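Local coordinates for HepC.19480.a.B1 (Helicobacter pylori, PDB 6MTZ), which is of unknown function but is probably a DHH/DHHA1-type phosphoesterase, a family of metal-dependent enzymes, at residues 38-41 / 45-48; 303-306 / 310-313. All blocks are in the same frame, centred on the assembly; numbering follows the deposited sequence.

Contact 1: residues 38-41 / 45-48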
loop_
_atom_site.group_PDB
_atom_site.type_symbol
_atom_site.label_atom_id
_atom_site.label_comp_id
_atom_site.label_asym_id
_atom_site.label_seq_id
_atom_site.Cartn_x
_atom_site.Cartn_y
_atom_site.Cartn_z
ATOM N N TYR A 38 -4.372 -6.888 0.611
ATOM C CA TYR A 38 -3.268 -6.711 -0.319
ATOM C C TYR A 38 -3.670 -5.630 -1.305
ATOM O O TYR A 38 -4.853 -5.488 -1.634
ATOM C CB TYR A 38 -2.955 -8.002 -1.096
ATOM C CG TYR A 38 -2.679 -9.229 -0.253
ATOM C CD1 TYR A 38 -3.721 -9.949 0.317
ATOM C CD2 TYR A 38 -1.378 -9.692 -0.058
ATOM C CE1 TYR A 38 -3.483 -11.074 1.074
ATOM C CE2 TYR A 38 -1.132 -10.827 0.700
ATOM C CZ TYR A 38 -2.199 -11.512 1.262
ATOM O OH TYR A 38 -1.999 -12.643 2.018
ATOM N N ASN A 39 -2.687 -4.886 -1.801
ATOM C CA ASN A 39 -2.980 -3.836 -2.762
ATOM C C ASN A 39 -1.976 -3.870 -3.896
ATOM O O ASN A 39 -0.825 -4.278 -3.724
ATOM C CB ASN A 39 -2.998 -2.454 -2.107
ATOM C CG ASN A 39 -4.068 -2.351 -1.024
ATOM O OD1 ASN A 39 -3.885 -2.843 0.095
ATOM N ND2 ASN A 39 -5.187 -1.728 -1.355
ATOM N N ALA A 40 -2.436 -3.422 -5.061
ATOM C CA ALA A 40 -1.630 -3.430 -6.267
ATOM C C ALA A 40 -2.048 -2.249 -7.122
ATOM O O ALA A 40 -3.226 -1.889 -7.160
ATOM C CB ALA A 40 -1.797 -4.755 -7.031
ATOM N N ASN A 41 -1.078 -1.628 -7.778
ATOM C CA ASN A 41 -1.404 -0.568 -8.716
ATOM C C ASN A 41 -1.480 -1.164 -10.116
ATOM O O ASN A 41 -2.573 -1.461 -10.605
ATOM C CB ASN A 41 -0.372 0.558 -8.645
ATOM C CG ASN A 41 -0.747 1.739 -9.504
ATOM O OD1 ASN A 41 -1.859 1.814 -10.019
ATOM N ND2 ASN A 41 0.180 2.672 -9.666
ATOM N N GLU A 45 2.520 -5.769 -10.263
ATOM C CA GLU A 45 2.172 -5.886 -8.851
ATOM C C GLU A 45 0.957 -6.795 -8.658
ATOM O O GLU A 45 0.916 -7.587 -7.710
ATOM C CB GLU A 45 1.931 -4.495 -8.241
ATOM C CG GLU A 45 1.865 -4.491 -6.701
ATOM C CD GLU A 45 1.888 -3.086 -6.061
ATOM O OE1 GLU A 45 1.577 -2.085 -6.743
ATOM O OE2 GLU A 45 2.207 -2.985 -4.851
ATOM N N VAL A 46 -0.035 -6.717 -9.553
ATOM C CA VAL A 46 -1.231 -7.555 -9.403
ATOM C C VAL A 46 -0.850 -9.031 -9.401
ATOM O O VAL A 46 -1.302 -9.809 -8.549
ATOM C CB VAL A 46 -2.259 -7.247 -10.505
ATOM C CG1 VAL A 46 -3.404 -8.257 -10.449
ATOM C CG2 VAL A 46 -2.789 -5.825 -10.360
ATOM N N SER A 47 0.008 -9.432 -10.347
ATOM C CA SER A 47 0.448 -10.822 -10.403
ATOM C C SER A 47 1.222 -11.200 -9.153
ATOM O O SER A 47 1.062 -12.311 -8.630
ATOM C CB SER A 47 1.296 -11.060 -11.654
ATOM O OG SER A 47 0.483 -10.995 -12.808
ATOM N N ALA A 48 2.056 -10.285 -8.647
ATOM C CA ALA A 48 2.798 -10.581 -7.426
ATOM C C ALA A 48 1.851 -10.841 -6.265
ATOM O O ALA A 48 2.045 -11.790 -5.497
ATOM C CB ALA A 48 3.754 -9.439 -7.089
#
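The carboxylate of Glu45 lays one face against the backbone of residues 39-41. Glu45 CD sits almost squarely over Ala40 CA, 3.5 Å away, and Asn41 N and Asn39 O lie on the same side of the carboxylate plane. Asn41 N donates to Glu45 OE1 at 2.9 Å with an N-H...O angle of 159°, but arrives about 50° out of the carboxylate plane. At the other oxygen, Glu45 OE2 stands 3.5 Å from Asn39 O, two acceptors that cannot bond each other. Arg49 reconciles them, giving NE to Asn39 O and NH2 to Glu45 OE2, which also meets Arg186 in a salt bridge. Glutamate suits this buried place because its extended chain, with CG anti to the backbone N (chi1 -167°), spans from helix to strand end and delivers a charge that two arginines probably neutralise. On the same side, Ala40 CB touches both Glu45 CG, at 3.7 Å, and Val46 CG2, at 3.6 Å; a methyl is small enough to let the helix come this close. The Asn39 amide turns to other partners, OD1 taking Arg194 and ND2 giving to Gln25 and the carbonyl of His16. This is the strand-to-helix turn of a beta-alpha unit at the edge of a parallel sheet, beside the loop that in DHH phosphoesterases carries the first metal-binding motif.

Contact 2: residues 303-306 / 310-313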
loop_
_atom_site.group_PDB
_atom_site.type_symbol
_atom_site.label_atom_id
_atom_site.label_comp_id
_atom_site.label_asym_id
_atom_site.label_seq_id
_atom_site.Cartn_x
_atom_site.Cartn_y
_atom_site.Cartn_z
ATOM N N LEU A 303 22.327 7.887 -1.209
ATOM C CA LEU A 303 23.105 7.497 -0.043
ATOM C C LEU A 303 23.243 8.681 0.900
ATOM O O LEU A 303 23.374 9.826 0.464
ATOM C CB LEU A 303 24.495 6.966 -0.437
ATOM C CG LEU A 303 24.542 5.567 -1.070
ATOM C CD1 LEU A 303 25.234 5.635 -2.409
ATOM C CD2 LEU A 303 25.241 4.547 -0.163
ATOM N N ARG A 304 23.172 8.397 2.195
ATOM C CA ARG A 304 23.383 9.397 3.228
ATOM C C ARG A 304 24.264 8.776 4.293
ATOM O O ARG A 304 24.258 7.552 4.485
ATOM C CB ARG A 304 22.066 9.876 3.866
ATOM C CG ARG A 304 21.106 10.564 2.917
ATOM C CD ARG A 304 21.595 11.952 2.507
ATOM N NE ARG A 304 20.606 12.604 1.656
ATOM C CZ ARG A 304 20.383 12.277 0.382
ATOM N NH1 ARG A 304 21.086 11.315 -0.207
ATOM N NH2 ARG A 304 19.448 12.915 -0.307
ATOM N N ALA A 305 25.021 9.627 4.981
ATOM C CA ALA A 305 25.823 9.213 6.122
ATOM C C ALA A 305 25.796 10.300 7.192
ATOM O O ALA A 305 25.248 11.390 7.000
ATOM C CB ALA A 305 27.261 8.894 5.707
ATOM N N ASN A 306 26.392 9.987 8.339
ATOM C CA ASN A 306 26.452 10.910 9.465
ATOM C C ASN A 306 27.895 11.086 9.924
ATOM O O ASN A 306 28.163 11.249 11.117
ATOM C CB ASN A 306 25.559 10.429 10.611
ATOM C CG ASN A 306 25.265 11.519 11.632
ATOM O OD1 ASN A 306 25.512 12.701 11.389
ATOM N ND2 ASN A 306 24.738 11.121 12.785
ATOM N N ASP A 310 32.195 7.599 4.064
ATOM C CA ASP A 310 32.239 8.471 2.903
ATOM C C ASP A 310 31.376 7.886 1.795
ATOM O O ASP A 310 31.857 7.065 1.005
ATOM C CB ASP A 310 33.679 8.644 2.421
ATOM C CG ASP A 310 33.814 9.731 1.375
ATOM O OD1 ASP A 310 32.790 10.100 0.758
ATOM O OD2 ASP A 310 34.945 10.217 1.171
ATOM N N VAL A 311 30.111 8.302 1.716
ATOM C CA VAL A 311 29.219 7.720 0.714
ATOM C C VAL A 311 29.521 8.227 -0.687
ATOM O O VAL A 311 29.082 7.611 -1.664
ATOM C CB VAL A 311 27.735 7.955 1.052
ATOM C CG1 VAL A 311 27.357 7.147 2.283
ATOM C CG2 VAL A 311 27.431 9.450 1.257
ATOM N N CYS A 312 30.250 9.337 -0.817
ATOM C CA CYS A 312 30.731 9.733 -2.136
ATOM C C CYS A 312 31.680 8.682 -2.696
ATOM O O CYS A 312 31.532 8.240 -3.842
ATOM C CB CYS A 312 31.410 11.099 -2.065
ATOM S SG CYS A 312 32.012 11.705 -3.664
ATOM N N GLU A 313 32.661 8.261 -1.891
ATOM C CA GLU A 313 33.564 7.197 -2.322
ATOM C C GLU A 313 32.802 5.901 -2.591
ATOM O O GLU A 313 33.055 5.217 -3.595
ATOM C CB GLU A 313 34.656 6.980 -1.271
#
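Leu303 and Val311 run past each other in opposite directions, flank against flank, with their CB atoms 3.7 Å apart. Val311 is the wedge of this contact: its isopropyl group points into the face of the strand where Leu303 and Ala305, two residues apart, both present their side chains. Val311 CG1 reaches furthest along the strand and lies 3.8 Å from Ala305 CB, while also resting against the carbonyl oxygen of Arg304; Leu303 CD2 approaches Val311 CG1 at 4.1 Å. With chi1 at -69°, CG1 stands anti to the carbonyl carbon of Val311, which turns that branch across the strand backbone and leaves CG2 nearer Leu303 O. A branched residue suits this place because its two methyls spread over the backbone between the neighbouring side chains, and the small Ala305 leaves room for the nearer one. Leu303 also packs on Phe291, Ile293 and Leu314, and Val311 shares Phe291 with it.

Arg304 points the other way. Its guanidinium folds back so that Arg304 NH1 meets Leu303 O at 2.8 Å; the oxygen lies only 7° from the guanidinium plane, although the donor stands well above the carbonyl plane. NE bonds Ser276 OG, so at least two of its nitrogens are fixed.

At the start of the helix, Asp310 is the N-cap: Asp310 OD1 accepts from Glu313 N at 3.2 Å, approached from above the carboxylate plane. Its short, charged side chain suits a helix N-terminus, where the first N-H groups have no acceptor within the helix; it takes up one of them and probably offsets the helix dipole. The whole is a strand-loop-helix connection, with a short capped helix packed on a mixed sheet, just before the glycine-rich GGGH sequence characteristic of DHHA1 domains.

Contact 1 comes first along the chain and closes long before contact 2 opens. Their centres are 34 Å apart and their nearest atoms about 23 Å, so they do not touch and share no strand or helix. Residues 38-41 and 45-48 belong to the N-terminal parallel sheet and its helices and lie near the centre of the chain, whereas residues 303-306 and 310-313 belong to the outlying C-terminal domain with its mixed sheet. A run of helices between 125 and 251 separates the two sheets in sequence. Each contact therefore joins strand to following helix within its own domain, consistent with separate DHH-like and DHHA1-like domains, each with its own sheet.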